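Local structure of AxyAgu115A (Amphibacillus xylanus NBRC 15112, 6NPS) at residues G406-F411 with L446-V451; D721-S726 with G757-K762; Y793-A798 with L941-I946. The protein probably removes glucuronic acid side groups from xylan, as an alpha-glucuronidase of glycoside hydrolase family 115. The protein carries 3 engineered substitutions. One frame throughout, in Å; residues are numbered along the deposited sequence.

Interaction 1: residues G406-F411 with L446-V451; sequences GMYYHF and LWIVNV
The phenol of Y408 and the amide of N450 lie alongside each other, pointing the same way, with planes only 10° apart. Both have CG anti to the backbone N, and they meet in a bent hydrogen bond from N450 ND2 to Y408 OH (3.2 Å, 141° at the hydrogen), the hydroxyl tilted out of the amide plane. ND2 also reaches N176, while OD1 takes the N-H of G452, so the amide's rotation is fixed from both ends. H410 has CG beside the backbone N instead; its CE1 stands 3.5 Å above the plane of the Y408 ring, near the rim, and its CD2 touches N450 CB at 3.6 Å. Its ND1 is bonded to D384. Strands 405-410 and 446-450, joined through helix 428-440 in a beta-alpha-beta crossover, are the seventh and eighth strands of the parallel eight-stranded TIM barrel. Y408, H410, I448 and N450 share the face that also meets F174 and W214, and Y408 OH hydrogen-bonds a glycerol, probably from the crystallisation liquor, at the C-terminal strand ends where TIM barrels carry their active sites. M407, Y409, W447 and V449 turn instead to helices 428-440 and 458-469. There V449 CG2, anti to its backbone N, presses on the centre of the F411 ring, a CH-pi contact 3.3 Å from the centroid and 8° off the normal. Between the faces the parallel pairing zigzags: M407 N to L446 O (2.8 Å), I448 N to M407 O (2.9 Å), then Y409 N to I448 O, N450 N to Y409 O and F411 N to N450 O.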
loop_
_atom_site.group_PDB
_atom_site.type_symbol
_atom_site.label_atom_id
_atom_site.label_comp_id
_atom_site.label_asym_id
_atom_site.label_seq_id
_atom_site.Cartn_x
_atom_site.Cartn_y
_atom_site.Cartn_z
ATOM N N GLY A 406 45.328 -3.839 12.947
ATOM C CA GLY A 406 44.220 -4.107 13.834
ATOM C C GLY A 406 42.914 -4.291 13.088
ATOM O O GLY A 406 42.795 -3.895 11.927
ATOM N N MET A 407 41.922 -4.874 13.737
ATOM C CA MET A 407 40.582 -4.956 13.153
ATOM C C MET A 407 39.571 -4.528 14.200
ATOM O O MET A 407 39.588 -5.017 15.341
ATOM C CB MET A 407 40.249 -6.365 12.644
ATOM C CG MET A 407 38.778 -6.494 12.044
ATOM S SD MET A 407 38.508 -5.329 10.649
ATOM C CE MET A 407 39.816 -5.819 9.535
ATOM N N TYR A 408 38.700 -3.604 13.808
ATOM C CA TYR A 408 37.585 -3.137 14.617
ATOM C C TYR A 408 36.303 -3.675 13.985
ATOM O O TYR A 408 35.973 -3.320 12.849
ATOM C CB TYR A 408 37.611 -1.608 14.676
ATOM C CG TYR A 408 36.429 -0.993 15.369
ATOM C CD1 TYR A 408 35.811 -1.630 16.436
ATOM C CD2 TYR A 408 35.938 0.249 14.952
ATOM C CE1 TYR A 408 34.694 -1.054 17.070
ATOM C CE2 TYR A 408 34.850 0.845 15.589
ATOM C CZ TYR A 408 34.226 0.180 16.629
ATOM O OH TYR A 408 33.131 0.759 17.236
ATOM N N TYR A 409 35.618 -4.564 14.705
ATOM C CA TYR A 409 34.487 -5.359 14.238
ATOM C C TYR A 409 33.259 -4.945 15.048
ATOM O O TYR A 409 33.392 -4.364 16.126
ATOM C CB TYR A 409 34.801 -6.867 14.395
ATOM C CG TYR A 409 33.901 -7.764 13.568
ATOM C CD1 TYR A 409 34.140 -7.963 12.198
ATOM C CD2 TYR A 409 32.829 -8.407 14.147
ATOM C CE1 TYR A 409 33.302 -8.779 11.419
ATOM C CE2 TYR A 409 31.955 -9.237 13.362
ATOM C CZ TYR A 409 32.224 -9.415 12.011
ATOM O OH TYR A 409 31.408 -10.218 11.228
ATOM N N HIS A 410 32.052 -5.123 14.483
ATOM C CA HIS A 410 30.813 -4.705 15.150
ATOM C C HIS A 410 29.870 -5.886 15.379
ATOM O O HIS A 410 29.530 -6.606 14.435
ATOM C CB HIS A 410 30.054 -3.650 14.329
ATOM C CG HIS A 410 30.653 -2.278 14.391
ATOM N ND1 HIS A 410 31.774 -1.935 13.669
ATOM C CD2 HIS A 410 30.310 -1.173 15.108
ATOM C CE1 HIS A 410 32.075 -0.676 13.909
ATOM N NE2 HIS A 410 31.202 -0.186 14.773
ATOM N N PHE A 411 29.423 -6.051 16.629
ATOM C CA PHE A 411 28.233 -6.810 17.000
ATOM C C PHE A 411 27.055 -5.899 17.276
ATOM O O PHE A 411 25.981 -6.402 17.606
ATOM C CB PHE A 411 28.458 -7.638 18.290
ATOM C CG PHE A 411 29.518 -8.708 18.188
ATOM C CD1 PHE A 411 29.989 -9.152 16.964
ATOM C CD2 PHE A 411 30.028 -9.283 19.347
ATOM C CE1 PHE A 411 30.928 -10.166 16.880
ATOM C CE2 PHE A 411 31.000 -10.287 19.268
ATOM C CZ PHE A 411 31.459 -10.717 18.038
ATOM N N LEU A 446 45.882 -6.449 16.763
ATOM C CA LEU A 446 44.851 -5.926 17.643
ATOM C C LEU A 446 43.492 -6.304 17.080
ATOM O O LEU A 446 43.253 -6.114 15.887
ATOM C CB LEU A 446 44.996 -4.390 17.763
ATOM C CG LEU A 446 44.036 -3.679 18.715
ATOM C CD1 LEU A 446 44.682 -2.373 19.257
ATOM C CD2 LEU A 446 42.775 -3.311 17.979
ATOM N N TRP A 447 42.597 -6.814 17.932
ATOM C CA TRP A 447 41.232 -7.126 17.534
ATOM C C TRP A 447 40.314 -6.546 18.590
ATOM O O TRP A 447 40.425 -6.908 19.769
ATOM C CB TRP A 447 40.939 -8.646 17.463
ATOM C CG TRP A 447 41.410 -9.434 16.286
ATOM C CD1 TRP A 447 42.317 -9.056 15.318
ATOM C CD2 TRP A 447 41.024 -10.780 15.973
ATOM N NE1 TRP A 447 42.491 -10.081 14.421
ATOM C CE2 TRP A 447 41.718 -11.156 14.808
ATOM C CE3 TRP A 447 40.154 -11.706 16.572
ATOM C CZ2 TRP A 447 41.571 -12.411 14.228
ATOM C CZ3 TRP A 447 40.007 -12.974 15.972
ATOM C CH2 TRP A 447 40.734 -13.303 14.828
ATOM N N ILE A 448 39.369 -5.705 18.187
ATOM C CA ILE A 448 38.409 -5.207 19.162
ATOM C C ILE A 448 37.008 -5.242 18.536
ATOM O O ILE A 448 36.845 -4.983 17.339
ATOM C CB ILE A 448 38.826 -3.795 19.630
ATOM C CG1 ILE A 448 37.849 -3.270 20.696
ATOM C CG2 ILE A 448 38.978 -2.841 18.416
ATOM C CD1 ILE A 448 38.435 -2.137 21.598
ATOM N N VAL A 449 35.993 -5.586 19.328
ATOM C CA VAL A 449 34.628 -5.652 18.799
ATOM C C VAL A 449 33.730 -4.693 19.561
ATOM O O VAL A 449 33.796 -4.598 20.781
ATOM C CB VAL A 449 34.075 -7.103 18.795
ATOM C CG1 VAL A 449 34.211 -7.782 20.205
ATOM C CG2 VAL A 449 32.589 -7.128 18.347
ATOM N N ASN A 450 32.887 -3.964 18.824
ATOM C CA ASN A 450 31.842 -3.158 19.438
ATOM C C ASN A 450 30.712 -4.057 19.933
ATOM O O ASN A 450 30.029 -4.710 19.122
ATOM C CB ASN A 450 31.305 -2.141 18.416
ATOM C CG ASN A 450 30.309 -1.154 19.011
ATOM O OD1 ASN A 450 29.566 -1.450 19.964
ATOM N ND2 ASN A 450 30.297 0.057 18.445
ATOM N N VAL A 451 30.491 -4.083 21.251
ATOM C CA VAL A 451 29.483 -4.978 21.833
ATOM C C VAL A 451 28.313 -4.203 22.409
ATOM O O VAL A 451 27.559 -4.759 23.199
ATOM C CB VAL A 451 30.058 -5.904 22.922
ATOM C CG1 VAL A 451 31.009 -6.948 22.360
ATOM C CG2 VAL A 451 30.689 -5.041 24.047
#

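Interaction 2: residues D721-S726 with G757-K762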
loop_
_atom_site.group_PDB
_atom_site.type_symbol
_atom_site.label_atom_id
_atom_site.label_comp_id
_atom_site.label_asym_id
_atom_site.label_seq_id
_atom_site.Cartn_x
_atom_site.Cartn_y
_atom_site.Cartn_z
ATOM N N ASP A 721 -8.371 -40.779 -13.019
ATOM C CA ASP A 721 -8.346 -41.755 -11.935
ATOM C C ASP A 721 -7.077 -41.676 -11.097
ATOM O O ASP A 721 -7.128 -41.945 -9.892
ATOM C CB ASP A 721 -8.523 -43.160 -12.509
ATOM C CG ASP A 721 -9.810 -43.291 -13.310
ATOM O OD1 ASP A 721 -9.766 -43.775 -14.463
ATOM O OD2 ASP A 721 -10.869 -42.870 -12.791
ATOM N N TRP A 722 -5.937 -41.294 -11.685
ATOM C CA TRP A 722 -4.707 -41.142 -10.891
ATOM C C TRP A 722 -4.648 -39.883 -10.011
ATOM O O TRP A 722 -3.670 -39.732 -9.244
ATOM C CB TRP A 722 -3.477 -41.135 -11.804
ATOM C CG TRP A 722 -3.573 -40.196 -12.956
ATOM C CD1 TRP A 722 -4.090 -40.476 -14.196
ATOM C CD2 TRP A 722 -3.138 -38.829 -13.003
ATOM N NE1 TRP A 722 -3.998 -39.355 -15.003
ATOM C CE2 TRP A 722 -3.412 -38.343 -14.295
ATOM C CE3 TRP A 722 -2.526 -37.969 -12.079
ATOM C CZ2 TRP A 722 -3.114 -37.022 -14.683
ATOM C CZ3 TRP A 722 -2.228 -36.668 -12.471
ATOM C CH2 TRP A 722 -2.524 -36.213 -13.764
ATOM N N LEU A 723 -5.621 -38.974 -10.101
ATOM C CA LEU A 723 -5.556 -37.674 -9.423
ATOM C C LEU A 723 -6.710 -37.574 -8.434
ATOM O O LEU A 723 -7.873 -37.754 -8.814
ATOM C CB LEU A 723 -5.623 -36.522 -10.436
ATOM C CG LEU A 723 -5.682 -35.056 -9.943
ATOM C CD1 LEU A 723 -4.415 -34.686 -9.226
ATOM C CD2 LEU A 723 -5.916 -34.107 -11.147
ATOM N N SER A 724 -6.407 -37.332 -7.168
ATOM C CA SER A 724 -7.490 -37.278 -6.197
ATOM C C SER A 724 -7.165 -36.235 -5.140
ATOM O O SER A 724 -6.039 -35.733 -5.057
ATOM C CB SER A 724 -7.727 -38.655 -5.568
ATOM O OG SER A 724 -6.609 -38.988 -4.775
ATOM N N CYS A 725 -8.170 -35.911 -4.320
ATOM C CA CYS A 725 -8.024 -34.931 -3.251
ATOM C C CYS A 725 -8.526 -35.481 -1.928
ATOM O O CYS A 725 -9.267 -36.463 -1.882
ATOM C CB CYS A 725 -8.749 -33.616 -3.556
ATOM S SG CYS A 725 -8.508 -32.935 -5.179
ATOM N N SER A 726 -8.156 -34.784 -0.847
ATOM C CA SER A 726 -8.538 -35.214 0.493
ATOM C C SER A 726 -10.024 -35.035 0.778
ATOM O O SER A 726 -10.501 -35.551 1.793
ATOM C CB SER A 726 -7.700 -34.482 1.562
ATOM O OG SER A 726 -7.599 -33.065 1.370
ATOM N N GLY A 757 -3.768 -33.462 -15.376
ATOM C CA GLY A 757 -5.119 -33.666 -14.903
ATOM C C GLY A 757 -5.744 -32.335 -14.493
ATOM O O GLY A 757 -5.070 -31.292 -14.415
ATOM N N ARG A 758 -7.040 -32.377 -14.214
ATOM C CA ARG A 758 -7.713 -31.157 -13.780
ATOM C C ARG A 758 -8.606 -31.438 -12.585
ATOM O O ARG A 758 -9.327 -32.446 -12.550
ATOM C CB ARG A 758 -8.545 -30.538 -14.915
ATOM C CG ARG A 758 -7.701 -30.008 -16.063
ATOM C CD ARG A 758 -8.540 -29.740 -17.311
ATOM N NE ARG A 758 -8.535 -28.323 -17.641
ATOM C CZ ARG A 758 -7.567 -27.708 -18.317
ATOM N NH1 ARG A 758 -6.515 -28.392 -18.765
ATOM N NH2 ARG A 758 -7.657 -26.399 -18.547
ATOM N N ILE A 759 -8.544 -30.539 -11.611
ATOM C CA ILE A 759 -9.416 -30.549 -10.447
ATOM C C ILE A 759 -10.467 -29.461 -10.644
ATOM O O ILE A 759 -10.133 -28.321 -11.000
ATOM C CB ILE A 759 -8.608 -30.295 -9.155
ATOM C CG1 ILE A 759 -7.474 -31.316 -8.992
ATOM C CG2 ILE A 759 -9.544 -30.208 -7.920
ATOM C CD1 ILE A 759 -6.414 -30.842 -8.000
ATOM N N THR A 760 -11.726 -29.787 -10.398
ATOM C CA THR A 760 -12.796 -28.807 -10.487
ATOM C C THR A 760 -13.335 -28.505 -9.091
ATOM O O THR A 760 -13.701 -29.422 -8.351
ATOM C CB THR A 760 -13.904 -29.309 -11.399
ATOM O OG1 THR A 760 -13.441 -29.248 -12.755
ATOM C CG2 THR A 760 -15.160 -28.425 -11.232
ATOM N N VAL A 761 -13.358 -27.225 -8.720
ATOM C CA VAL A 761 -13.864 -26.791 -7.417
ATOM C C VAL A 761 -15.094 -25.930 -7.671
ATOM O O VAL A 761 -14.972 -24.801 -8.173
ATOM C CB VAL A 761 -12.836 -25.990 -6.618
ATOM C CG1 VAL A 761 -13.433 -25.636 -5.251
ATOM C CG2 VAL A 761 -11.542 -26.777 -6.474
ATOM N N LYS A 762 -16.261 -26.420 -7.272
ATOM C CA LYS A 762 -17.498 -25.677 -7.445
ATOM C C LYS A 762 -17.864 -24.997 -6.136
ATOM O O LYS A 762 -17.808 -25.615 -5.062
ATOM C CB LYS A 762 -18.623 -26.578 -7.955
ATOM C CG LYS A 762 -18.461 -26.790 -9.447
ATOM C CD LYS A 762 -19.699 -27.337 -10.139
ATOM C CE LYS A 762 -20.402 -28.376 -9.291
ATOM N NZ LYS A 762 -20.031 -29.778 -9.655
#
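L723 brings one methyl down on the main chain of the facing strand. With CG anti to the backbone N (chi1 175°), its CD2 rests 3.7 Å from R758 N and 3.8 Å from G757 C, and it also touches I759 CG1 at 3.9 Å. G757 has no side chain, and L723 CD2 and the far corner of the W722 indole fill the place where one would stand. That corner, W722 CH2, comes to 3.4 Å from G757 N. The indole reaches it from the crowded position between the backbone N and the carbonyl carbon (chi1 50°), and L723 CB lies over one of its faces, toward the rim. Strands 723-725 and 754-763 belong to different sheets; their segment axes pass 8.0 Å apart at 28°, the face-to-face packing of a two-layer beta sandwich. V744 and I742 of strand 739-746 touch L723 and C725 respectively, while I716 of strand 712-718 adjoins both C725 and I759. Packing loosens toward C725, whose SG meets I759 CG2 at 4.0 Å and I759 CD1 at 4.1 Å. Solvent reaches the margins of the contact: W722 and C725 are partly exposed, and S724 and R758 set out from the backbone away from the facing segment. No hydrogen bond crosses between the segments. Main-chain groups are paired within the layers instead, S724 with F745 and G757 with V772, while R758 N is held by D719. The two layers are therefore joined here by apolar contact and fit of shape, while the hydrogen bonds named run within each layer or to the D719 carboxylate.

Interaction 3: residues Y793-A798 with L941-I946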
loop_
_atom_site.group_PDB
_atom_site.type_symbol
_atom_site.label_atom_id
_atom_site.label_comp_id
_atom_site.label_asym_id
_atom_site.label_seq_id
_atom_site.Cartn_x
_atom_site.Cartn_y
_atom_site.Cartn_z
ATOM N N TYR A 793 12.559 -22.855 -14.438
ATOM C CA TYR A 793 13.746 -22.229 -13.859
ATOM C C TYR A 793 14.437 -23.299 -13.043
ATOM O O TYR A 793 13.840 -24.328 -12.738
ATOM C CB TYR A 793 13.411 -21.004 -12.999
ATOM C CG TYR A 793 12.599 -21.347 -11.781
ATOM C CD1 TYR A 793 11.203 -21.447 -11.858
ATOM C CD2 TYR A 793 13.213 -21.624 -10.563
ATOM C CE1 TYR A 793 10.456 -21.780 -10.734
ATOM C CE2 TYR A 793 12.467 -21.962 -9.441
ATOM C CZ TYR A 793 11.099 -22.048 -9.539
ATOM O OH TYR A 793 10.366 -22.367 -8.423
ATOM N N ILE A 794 15.699 -23.052 -12.695
ATOM C CA ILE A 794 16.476 -23.959 -11.859
ATOM C C ILE A 794 17.044 -23.151 -10.708
ATOM O O ILE A 794 17.491 -22.018 -10.909
ATOM C CB ILE A 794 17.623 -24.619 -12.648
ATOM C CG1 ILE A 794 17.089 -25.503 -13.786
ATOM C CG2 ILE A 794 18.557 -25.422 -11.694
ATOM C CD1 ILE A 794 18.215 -25.980 -14.695
ATOM N N SER A 795 17.020 -23.727 -9.504
ATOM C CA SER A 795 17.529 -23.078 -8.309
ATOM C C SER A 795 18.368 -24.121 -7.585
ATOM O O SER A 795 17.875 -25.218 -7.282
ATOM C CB SER A 795 16.397 -22.549 -7.431
ATOM O OG SER A 795 16.884 -22.152 -6.156
ATOM N N ILE A 796 19.625 -23.766 -7.309
ATOM C CA ILE A 796 20.676 -24.685 -6.879
ATOM C C ILE A 796 21.275 -24.138 -5.595
ATOM O O ILE A 796 21.778 -23.014 -5.592
ATOM C CB ILE A 796 21.782 -24.805 -7.940
ATOM C CG1 ILE A 796 21.231 -25.375 -9.248
ATOM C CG2 ILE A 796 22.931 -25.656 -7.409
ATOM C CD1 ILE A 796 22.192 -25.241 -10.408
ATOM N N GLU A 797 21.235 -24.906 -4.509
ATOM C CA GLU A 797 22.080 -24.509 -3.388
ATOM C C GLU A 797 23.528 -24.798 -3.771
ATOM O O GLU A 797 23.835 -25.831 -4.379
ATOM C CB GLU A 797 21.689 -25.207 -2.089
ATOM C CG GLU A 797 20.194 -25.178 -1.802
ATOM C CD GLU A 797 19.700 -23.994 -0.952
ATOM O OE1 GLU A 797 20.343 -22.919 -0.891
ATOM O OE2 GLU A 797 18.627 -24.160 -0.333
ATOM N N ALA A 798 24.406 -23.837 -3.478
ATOM C CA ALA A 798 25.751 -23.855 -4.031
ATOM C C ALA A 798 26.519 -25.103 -3.607
ATOM O O ALA A 798 27.436 -25.541 -4.309
ATOM C CB ALA A 798 26.487 -22.560 -3.602
ATOM N N LEU A 941 29.474 -18.027 -2.139
ATOM C CA LEU A 941 28.327 -18.240 -3.005
ATOM C C LEU A 941 27.333 -19.135 -2.286
ATOM O O LEU A 941 27.694 -20.240 -1.849
ATOM C CB LEU A 941 28.771 -18.879 -4.323
ATOM C CG LEU A 941 27.685 -19.279 -5.314
ATOM C CD1 LEU A 941 26.955 -18.082 -5.951
ATOM C CD2 LEU A 941 28.364 -20.086 -6.422
ATOM N N GLU A 942 26.085 -18.682 -2.198
ATOM C CA GLU A 942 25.037 -19.387 -1.470
ATOM C C GLU A 942 24.060 -20.111 -2.382
ATOM O O GLU A 942 23.648 -21.221 -2.050
ATOM C CB GLU A 942 24.248 -18.418 -0.569
ATOM C CG GLU A 942 25.162 -17.826 0.538
ATOM C CD GLU A 942 24.522 -16.740 1.436
ATOM O OE1 GLU A 942 23.295 -16.791 1.721
ATOM O OE2 GLU A 942 25.285 -15.842 1.883
ATOM N N LYS A 943 23.661 -19.505 -3.500
ATOM C CA LYS A 943 22.608 -20.071 -4.339
ATOM C C LYS A 943 22.832 -19.573 -5.759
ATOM O O LYS A 943 23.344 -18.470 -5.970
ATOM C CB LYS A 943 21.194 -19.673 -3.818
ATOM C CG LYS A 943 20.016 -20.331 -4.600
ATOM C CD LYS A 943 18.655 -19.737 -4.203
ATOM C CE LYS A 943 18.266 -20.147 -2.828
ATOM N NZ LYS A 943 16.867 -19.744 -2.596
ATOM N N ILE A 944 22.469 -20.412 -6.728
ATOM C CA ILE A 944 22.489 -20.068 -8.145
ATOM C C ILE A 944 21.079 -20.284 -8.684
ATOM O O ILE A 944 20.484 -21.343 -8.458
ATOM C CB ILE A 944 23.477 -20.948 -8.932
ATOM C CG1 ILE A 944 24.855 -20.959 -8.255
ATOM C CG2 ILE A 944 23.529 -20.514 -10.380
ATOM C CD1 ILE A 944 25.765 -22.098 -8.731
ATOM N N VAL A 945 20.574 -19.323 -9.450
ATOM C CA VAL A 945 19.273 -19.450 -10.097
ATOM C C VAL A 945 19.461 -19.240 -11.592
ATOM O O VAL A 945 20.156 -18.306 -11.996
ATOM C CB VAL A 945 18.272 -18.438 -9.517
ATOM C CG1 VAL A 945 16.933 -18.581 -10.222
ATOM C CG2 VAL A 945 18.139 -18.655 -8.002
ATOM N N ILE A 946 18.837 -20.102 -12.413
ATOM C CA ILE A 946 18.951 -20.040 -13.866
ATOM C C ILE A 946 17.546 -20.041 -14.467
ATOM O O ILE A 946 16.711 -20.878 -14.104
ATOM C CB ILE A 946 19.784 -21.224 -14.420
ATOM C CG1 ILE A 946 21.179 -21.299 -13.746
ATOM C CG2 ILE A 946 19.903 -21.151 -15.947
ATOM C CD1 ILE A 946 21.939 -22.671 -14.004
HETATM O O HOH W 1 22.660 -22.417 0.126
#
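Two bonds grip the carbonyl oxygen E942 O: A798 N at 3.1 Å, and a water at 2.7 Å that bridges on to E797 OE1. The amide arrives from well above the carbonyl plane, 51° out of it, although its own N-H line is fairly straight. E797 reaches the water with a chain bent at chi2 (-92°), and its OE1 has a further partner in T826 OG1. Just beyond, A798 CB sits against L941 O, at 3.1 Å, and against L941 CG. E942 and K943 together face Y865 of strand 858-866 as a classic beta bulge, which falls where the antiparallel pairing with strand 794-797 gives way to this water-bridged end. The strands belong to the beta-rich C-terminal domain of the GH115 family, grouped with galactose-binding-like folds. Along the regular part, I796 and I944 form a hydrogen-bonded pair, I796 N to I944 O at 2.8 Å and I944 N to I796 O at 2.9 Å; I794 and I946 repeat the pattern. All four isoleucines place CG1 beside the backbone N, and their side chains share the face that packs on Y850 and F852 of strand 847-854. S795, E797, K943 and V945 occupy the other face. There K943 extends with CG anti to the backbone N, passes S795 OG with its CD at 3.6 Å, and bends at chi3 so that NZ bonds to L958 O and P960 O of the C-terminal tail. S795 OG bonds to P960 O as well. E797 OE1 remains 5.0 Å from K943 NZ, too far for a salt bridge, though the carboxylate and the two carbonyls would be expected to favour a charged lysine.

Overall arrangement
Interactions 1 and 3 are buried strand pairings, parallel in the TIM barrel and antiparallel in the C-terminal domain, whereas interaction 2 joins two separate sheets and is only partly buried, near the outer end of the molecule. The first two contacts have centres about 60 Å apart; each is about 33 Å from interaction 3. None shares a strand with another. Backbone hydrogen bonds carry interactions 1 and 3, and interaction 2 has none between its segments. Y408 of interaction 1 bonds a glycerol, which may mark a pocket; polar side chains of interaction 3 tie the strand pair to the C-terminal tail and a water, while 721-726 and 757-762 meet through apolar side chains resting on one another and on main chain.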